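Local coordinates for ATP-dependent RNA ligase (Methanothermobacter thermautotrophicus, PDB 5D1P), which joins RNA ends in an ATP-dependent reaction that proceeds through a lysine-linked adenylate on the enzyme, at residues Y319-D325 against G354-R360; H118-F122 against E334-H338. All blocks are in the same frame, centred on the assembly; numbering follows the deposited sequence.

Interaction 1. Residues Y319-D325 against G354-R360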
loop_
_atom_site.group_PDB
_atom_site.type_symbol
_atom_site.label_atom_id
_atom_site.label_comp_id
_atom_site.label_asym_id
_atom_site.label_seq_id
_atom_site.Cartn_x
_atom_site.Cartn_y
_atom_site.Cartn_z
ATOM N N TYR A 319 1.500 17.112 14.275
ATOM C CA TYR A 319 0.580 18.140 13.800
ATOM C C TYR A 319 1.212 19.071 12.782
ATOM O O TYR A 319 2.437 19.219 12.733
ATOM C CB TYR A 319 0.064 18.974 14.962
ATOM C CG TYR A 319 1.132 19.821 15.601
ATOM C CD1 TYR A 319 1.392 21.109 15.143
ATOM C CD2 TYR A 319 1.878 19.338 16.668
ATOM C CE1 TYR A 319 2.364 21.890 15.725
ATOM C CE2 TYR A 319 2.849 20.111 17.264
ATOM C CZ TYR A 319 3.090 21.391 16.794
ATOM O OH TYR A 319 4.063 22.174 17.389
ATOM N N GLU A 320 0.356 19.729 12.007
ATOM C CA GLU A 320 0.793 20.756 11.069
ATOM C C GLU A 320 0.011 22.058 11.287
ATOM O O GLU A 320 -1.224 22.037 11.460
ATOM C CB GLU A 320 0.620 20.280 9.626
ATOM C CG GLU A 320 1.267 21.202 8.608
ATOM C CD GLU A 320 2.282 20.496 7.703
ATOM O OE1 GLU A 320 2.604 19.311 7.948
ATOM O OE2 GLU A 320 2.760 21.135 6.736
ATOM N N ASP A 321 0.741 23.177 11.271
ATOM C CA ASP A 321 0.162 24.501 11.443
ATOM C C ASP A 321 0.139 25.263 10.129
ATOM O O ASP A 321 1.064 25.166 9.324
ATOM C CB ASP A 321 0.938 25.313 12.478
ATOM C CG ASP A 321 0.700 24.843 13.899
ATOM O OD1 ASP A 321 -0.176 23.979 14.131
ATOM O OD2 ASP A 321 1.398 25.347 14.790
ATOM N N THR A 322 -0.928 26.018 9.921
ATOM C CA THR A 322 -1.030 26.911 8.772
ATOM C C THR A 322 -1.617 28.219 9.267
ATOM O O THR A 322 -2.643 28.210 9.933
ATOM C CB THR A 322 -1.927 26.327 7.655
ATOM O OG1 THR A 322 -1.464 25.020 7.306
ATOM C CG2 THR A 322 -1.923 27.224 6.419
ATOM N N VAL A 323 -0.966 29.334 8.965
ATOM C CA VAL A 323 -1.482 30.632 9.382
ATOM C C VAL A 323 -2.266 31.266 8.248
ATOM O O VAL A 323 -1.748 31.403 7.141
ATOM C CB VAL A 323 -0.360 31.579 9.801
ATOM C CG1 VAL A 323 -0.938 32.799 10.497
ATOM C CG2 VAL A 323 0.617 30.851 10.705
ATOM N N ILE A 324 -3.512 31.651 8.526
ATOM C CA ILE A 324 -4.388 32.200 7.501
ATOM C C ILE A 324 -4.986 33.553 7.899
ATOM O O ILE A 324 -5.000 33.911 9.086
ATOM C CB ILE A 324 -5.542 31.228 7.184
ATOM C CG1 ILE A 324 -6.505 31.144 8.363
ATOM C CG2 ILE A 324 -5.010 29.840 6.827
ATOM C CD1 ILE A 324 -7.641 30.210 8.131
ATOM N N ASP A 325 -5.459 34.299 6.897
ATOM C CA ASP A 325 -6.245 35.506 7.127
ATOM C C ASP A 325 -7.660 35.135 7.530
ATOM O O ASP A 325 -8.292 34.306 6.875
ATOM C CB ASP A 325 -6.306 36.397 5.880
ATOM C CG ASP A 325 -4.946 36.934 5.463
ATOM O OD1 ASP A 325 -4.090 37.193 6.344
ATOM O OD2 ASP A 325 -4.747 37.104 4.242
ATOM N N GLY A 354 -6.088 39.528 12.358
ATOM C CA GLY A 354 -6.903 38.695 11.494
ATOM C C GLY A 354 -6.119 37.458 11.108
ATOM O O GLY A 354 -6.395 36.831 10.076
ATOM N N ARG A 355 -5.122 37.115 11.922
ATOM C CA ARG A 355 -4.275 35.967 11.600
ATOM C C ARG A 355 -4.433 34.811 12.587
ATOM O O ARG A 355 -4.106 34.905 13.779
ATOM C CB ARG A 355 -2.812 36.402 11.485
ATOM C CG ARG A 355 -2.622 37.273 10.249
ATOM C CD ARG A 355 -1.174 37.475 9.853
ATOM N NE ARG A 355 -0.474 36.271 9.398
ATOM C CZ ARG A 355 -0.751 35.578 8.288
ATOM N NH1 ARG A 355 -1.764 35.904 7.495
ATOM N NH2 ARG A 355 -0.010 34.521 7.985
ATOM N N ALA A 356 -4.949 33.708 12.052
ATOM C CA ALA A 356 -5.278 32.549 12.848
ATOM C C ALA A 356 -4.338 31.389 12.521
ATOM O O ALA A 356 -4.088 31.053 11.357
ATOM C CB ALA A 356 -6.735 32.151 12.621
ATOM N N THR A 357 -3.796 30.777 13.557
ATOM C CA THR A 357 -2.957 29.632 13.320
ATOM C C THR A 357 -3.828 28.403 13.430
ATOM O O THR A 357 -4.253 28.047 14.529
ATOM C CB THR A 357 -1.792 29.573 14.300
ATOM O OG1 THR A 357 -1.021 30.770 14.163
ATOM C CG2 THR A 357 -0.913 28.385 13.996
ATOM N N ILE A 358 -4.119 27.789 12.280
ATOM C CA ILE A 358 -4.911 26.567 12.228
ATOM C C ILE A 358 -4.008 25.341 12.492
ATOM O O ILE A 358 -3.042 25.085 11.757
ATOM C CB ILE A 358 -5.617 26.404 10.866
ATOM C CG1 ILE A 358 -6.286 27.715 10.415
ATOM C CG2 ILE A 358 -6.626 25.267 10.928
ATOM C CD1 ILE A 358 -7.328 28.280 11.400
ATOM N N ARG A 359 -4.302 24.600 13.554
ATOM C CA ARG A 359 -3.506 23.418 13.882
ATOM C C ARG A 359 -4.253 22.159 13.525
ATOM O O ARG A 359 -5.328 21.899 14.063
ATOM C CB ARG A 359 -3.137 23.382 15.366
ATOM C CG ARG A 359 -2.341 22.148 15.777
ATOM C CD ARG A 359 -1.470 22.434 16.993
ATOM N NE ARG A 359 -0.576 23.558 16.732
ATOM C CZ ARG A 359 0.258 24.073 17.625
ATOM N NH1 ARG A 359 0.320 23.567 18.846
ATOM N NH2 ARG A 359 1.030 25.096 17.293
ATOM N N ARG A 360 -3.677 21.375 12.620
ATOM C CA ARG A 360 -4.272 20.103 12.253
ATOM C C ARG A 360 -3.525 18.962 12.945
ATOM O O ARG A 360 -2.299 18.881 12.878
ATOM C CB ARG A 360 -4.257 19.931 10.735
ATOM C CG ARG A 360 -4.875 18.639 10.287
ATOM C CD ARG A 360 -4.877 18.474 8.775
ATOM N NE ARG A 360 -5.359 17.135 8.445
ATOM C CZ ARG A 360 -5.883 16.785 7.276
ATOM N NH1 ARG A 360 -6.005 17.680 6.297
ATOM N NH2 ARG A 360 -6.291 15.536 7.090
#
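The guanidinium of R359 lies flat on the ring of Y319, centres 4.2 Å apart and planes at 25°, an off-centre cation-pi stack, with R359 CD over the same ring in a CH-pi contact. The guanidinium edge of R359 meets D321 in a two-pronged salt bridge: R359 NE to D321 OD1 at 2.7 Å and R359 NH2 to D321 OD2 at 2.5 Å. Farther along that face, R355 NH1 makes a salt bridge to D325 OD1 (2.9 Å) whose hydrogen bond is weak, and V323 CG1 sits over the R355 guanidinium. The other face is greasy where I324 CD1 touches I358 CG1 at 3.6 Å; I324, A356 and I358 are buried there against helix 329-341. Between the faces, E320 with R360, T322 with I358 and I324 with A356 are hydrogen-bonded pairs, for instance I358 N to T322 O at 2.8 Å. Strand 319-325 is thus outermost in this chain's three-stranded antiparallel sheet, paired with the central strand 355-361, in the ligase's C-terminal region, one face packed on a helix.

Interaction 2. Residues H118-F122 against E334-H338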
loop_
_atom_site.group_PDB
_atom_site.type_symbol
_atom_site.label_atom_id
_atom_site.label_comp_id
_atom_site.label_asym_id
_atom_site.label_seq_id
_atom_site.Cartn_x
_atom_site.Cartn_y
_atom_site.Cartn_z
ATOM N N HIS A 118 -19.629 21.479 0.106
ATOM C CA HIS A 118 -19.847 22.312 1.275
ATOM C C HIS A 118 -19.390 23.736 1.012
ATOM O O HIS A 118 -18.359 23.946 0.372
ATOM C CB HIS A 118 -19.109 21.740 2.488
ATOM C CG HIS A 118 -19.407 20.296 2.751
ATOM N ND1 HIS A 118 -18.781 19.271 2.071
ATOM C CD2 HIS A 118 -20.272 19.704 3.610
ATOM C CE1 HIS A 118 -19.241 18.112 2.507
ATOM N NE2 HIS A 118 -20.147 18.346 3.442
ATOM N N VAL A 119 -20.161 24.713 1.492
ATOM C CA VAL A 119 -19.718 26.099 1.459
ATOM C C VAL A 119 -18.675 26.306 2.549
ATOM O O VAL A 119 -18.916 26.032 3.719
ATOM C CB VAL A 119 -20.870 27.102 1.657
ATOM C CG1 VAL A 119 -20.321 28.513 1.766
ATOM C CG2 VAL A 119 -21.838 27.031 0.511
ATOM N N CYS A 120 -17.503 26.774 2.147
ATOM C CA CYS A 120 -16.423 27.033 3.083
ATOM C C CYS A 120 -16.377 28.511 3.430
ATOM O O CYS A 120 -16.220 29.343 2.538
ATOM C CB CYS A 120 -15.091 26.590 2.485
ATOM S SG CYS A 120 -13.666 27.084 3.452
ATOM N N PRO A 121 -16.504 28.844 4.723
ATOM C CA PRO A 121 -16.557 30.265 5.093
ATOM C C PRO A 121 -15.256 30.967 4.721
ATOM O O PRO A 121 -15.310 32.081 4.231
ATOM C CB PRO A 121 -16.773 30.235 6.612
ATOM C CG PRO A 121 -16.241 28.894 7.053
ATOM C CD PRO A 121 -16.505 27.953 5.900
ATOM N N PHE A 122 -14.114 30.305 4.915
ATOM C CA PHE A 122 -12.832 30.888 4.526
ATOM C C PHE A 122 -12.753 31.135 3.011
ATOM O O PHE A 122 -12.347 32.210 2.560
ATOM C CB PHE A 122 -11.686 29.984 4.980
ATOM C CG PHE A 122 -10.342 30.371 4.422
ATOM C CD1 PHE A 122 -9.626 31.423 4.965
ATOM C CD2 PHE A 122 -9.789 29.670 3.361
ATOM C CE1 PHE A 122 -8.381 31.777 4.456
ATOM C CE2 PHE A 122 -8.550 30.018 2.844
ATOM C CZ PHE A 122 -7.848 31.076 3.393
ATOM N N GLU A 334 -15.415 29.386 13.301
ATOM C CA GLU A 334 -16.434 28.846 12.406
ATOM C C GLU A 334 -15.775 27.974 11.337
ATOM O O GLU A 334 -16.277 26.910 10.974
ATOM C CB GLU A 334 -17.236 29.983 11.760
ATOM C CG GLU A 334 -18.299 29.517 10.801
ATOM C CD GLU A 334 -18.786 30.631 9.878
ATOM O OE1 GLU A 334 -18.437 31.804 10.123
ATOM O OE2 GLU A 334 -19.509 30.333 8.899
ATOM N N PHE A 335 -14.630 28.426 10.837
ATOM C CA PHE A 335 -13.894 27.627 9.871
ATOM C C PHE A 335 -13.404 26.317 10.496
ATOM O O PHE A 335 -13.507 25.267 9.879
ATOM C CB PHE A 335 -12.724 28.414 9.307
ATOM C CG PHE A 335 -11.784 27.583 8.504
ATOM C CD1 PHE A 335 -12.193 27.026 7.298
ATOM C CD2 PHE A 335 -10.494 27.358 8.946
ATOM C CE1 PHE A 335 -11.336 26.251 6.554
ATOM C CE2 PHE A 335 -9.623 26.585 8.199
ATOM C CZ PHE A 335 -10.048 26.036 6.998
ATOM N N ILE A 336 -12.882 26.389 11.717
ATOM C CA ILE A 336 -12.486 25.191 12.463
ATOM C C ILE A 336 -13.631 24.171 12.562
ATOM O O ILE A 336 -13.422 22.978 12.325
ATOM C CB ILE A 336 -12.007 25.543 13.890
ATOM C CG1 ILE A 336 -10.699 26.337 13.848
ATOM C CG2 ILE A 336 -11.837 24.283 14.730
ATOM C CD1 ILE A 336 -9.529 25.528 13.402
ATOM N N ARG A 337 -14.836 24.639 12.898
ATOM C CA ARG A 337 -15.995 23.751 13.003
ATOM C C ARG A 337 -16.251 23.055 11.669
ATOM O O ARG A 337 -16.488 21.847 11.618
ATOM C CB ARG A 337 -17.245 24.520 13.442
ATOM C CG ARG A 337 -17.242 24.907 14.911
ATOM C CD ARG A 337 -18.646 25.277 15.411
ATOM N NE ARG A 337 -19.256 26.318 14.598
ATOM C CZ ARG A 337 -19.046 27.618 14.775
ATOM N NH1 ARG A 337 -18.239 28.040 15.745
ATOM N NH2 ARG A 337 -19.643 28.493 13.979
ATOM N N HIS A 338 -16.180 23.829 10.595
ATOM C CA HIS A 338 -16.321 23.301 9.253
ATOM C C HIS A 338 -15.294 22.180 8.968
ATOM O O HIS A 338 -15.653 21.124 8.446
ATOM C CB HIS A 338 -16.193 24.448 8.248
ATOM C CG HIS A 338 -16.037 23.997 6.834
ATOM N ND1 HIS A 338 -17.074 23.452 6.107
ATOM C CD2 HIS A 338 -14.959 24.000 6.014
ATOM C CE1 HIS A 338 -16.644 23.146 4.896
ATOM N NE2 HIS A 338 -15.365 23.463 4.814
#
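No hydrogen bond crosses this contact, although two of its residues are histidines and one is a glutamate. It is a helix N-terminus packed against the side of another helix: C120 is the N-cap of helix 121-130, its side chain capping a backbone N just beyond F122, and P121 is the first residue of the helix. P121 points at helix 329-341 and wedges among E334, F335 and H338, one turn's worth of neighbours. P121 CG comes to 4.2 Å from F335 CB and lies at the edge of that ring, and P121 CB is 3.6 Å from E334 OE2. F122 adds its CB at 3.8 Å from F335 CD1; the two rings meet obliquely, centroids 5.8 Å apart. The C120 sulfur makes oblique sulfur-aromatic contacts with both rings of the helix, 5.1 Å from SG to the F335 centroid and 4.8 Å to that of H338. H338 NE2 and Y156 OH share a weak hydrogen bond, and Y156 also touches C120. The contact joins the RNA ligase family region to the C-terminal region; R115, which binds ATP in a structure of this protein though no ATP is bound here, has its side chain about 8 Å from that of H118. Over one face of the H338 imidazole lie P121 CD and C120 CA, while H118 CB approaches the ring edge, 3.7 Å from H338 CE1.

In the fold
From the N terminus, 118-122 comes first and waits through 211 residues, a span that includes strand 319-325, before interaction 2 closes its loop at 334-338. Strand 319-325 runs almost straight into helix 329-341, and only after that helix and strand 346-352 does 354-360 return to close interaction 1, a short loop of 28 residues. The two loops therefore cross rather than nest. Helix 329-341 lies between the sheet of interaction 1 and the start of helix 121-130: I336 and F335 pack on I358, and F335 also meets P121. F122 reaches I324 directly, so these three elements pack together around F122, I324, F335 and I358.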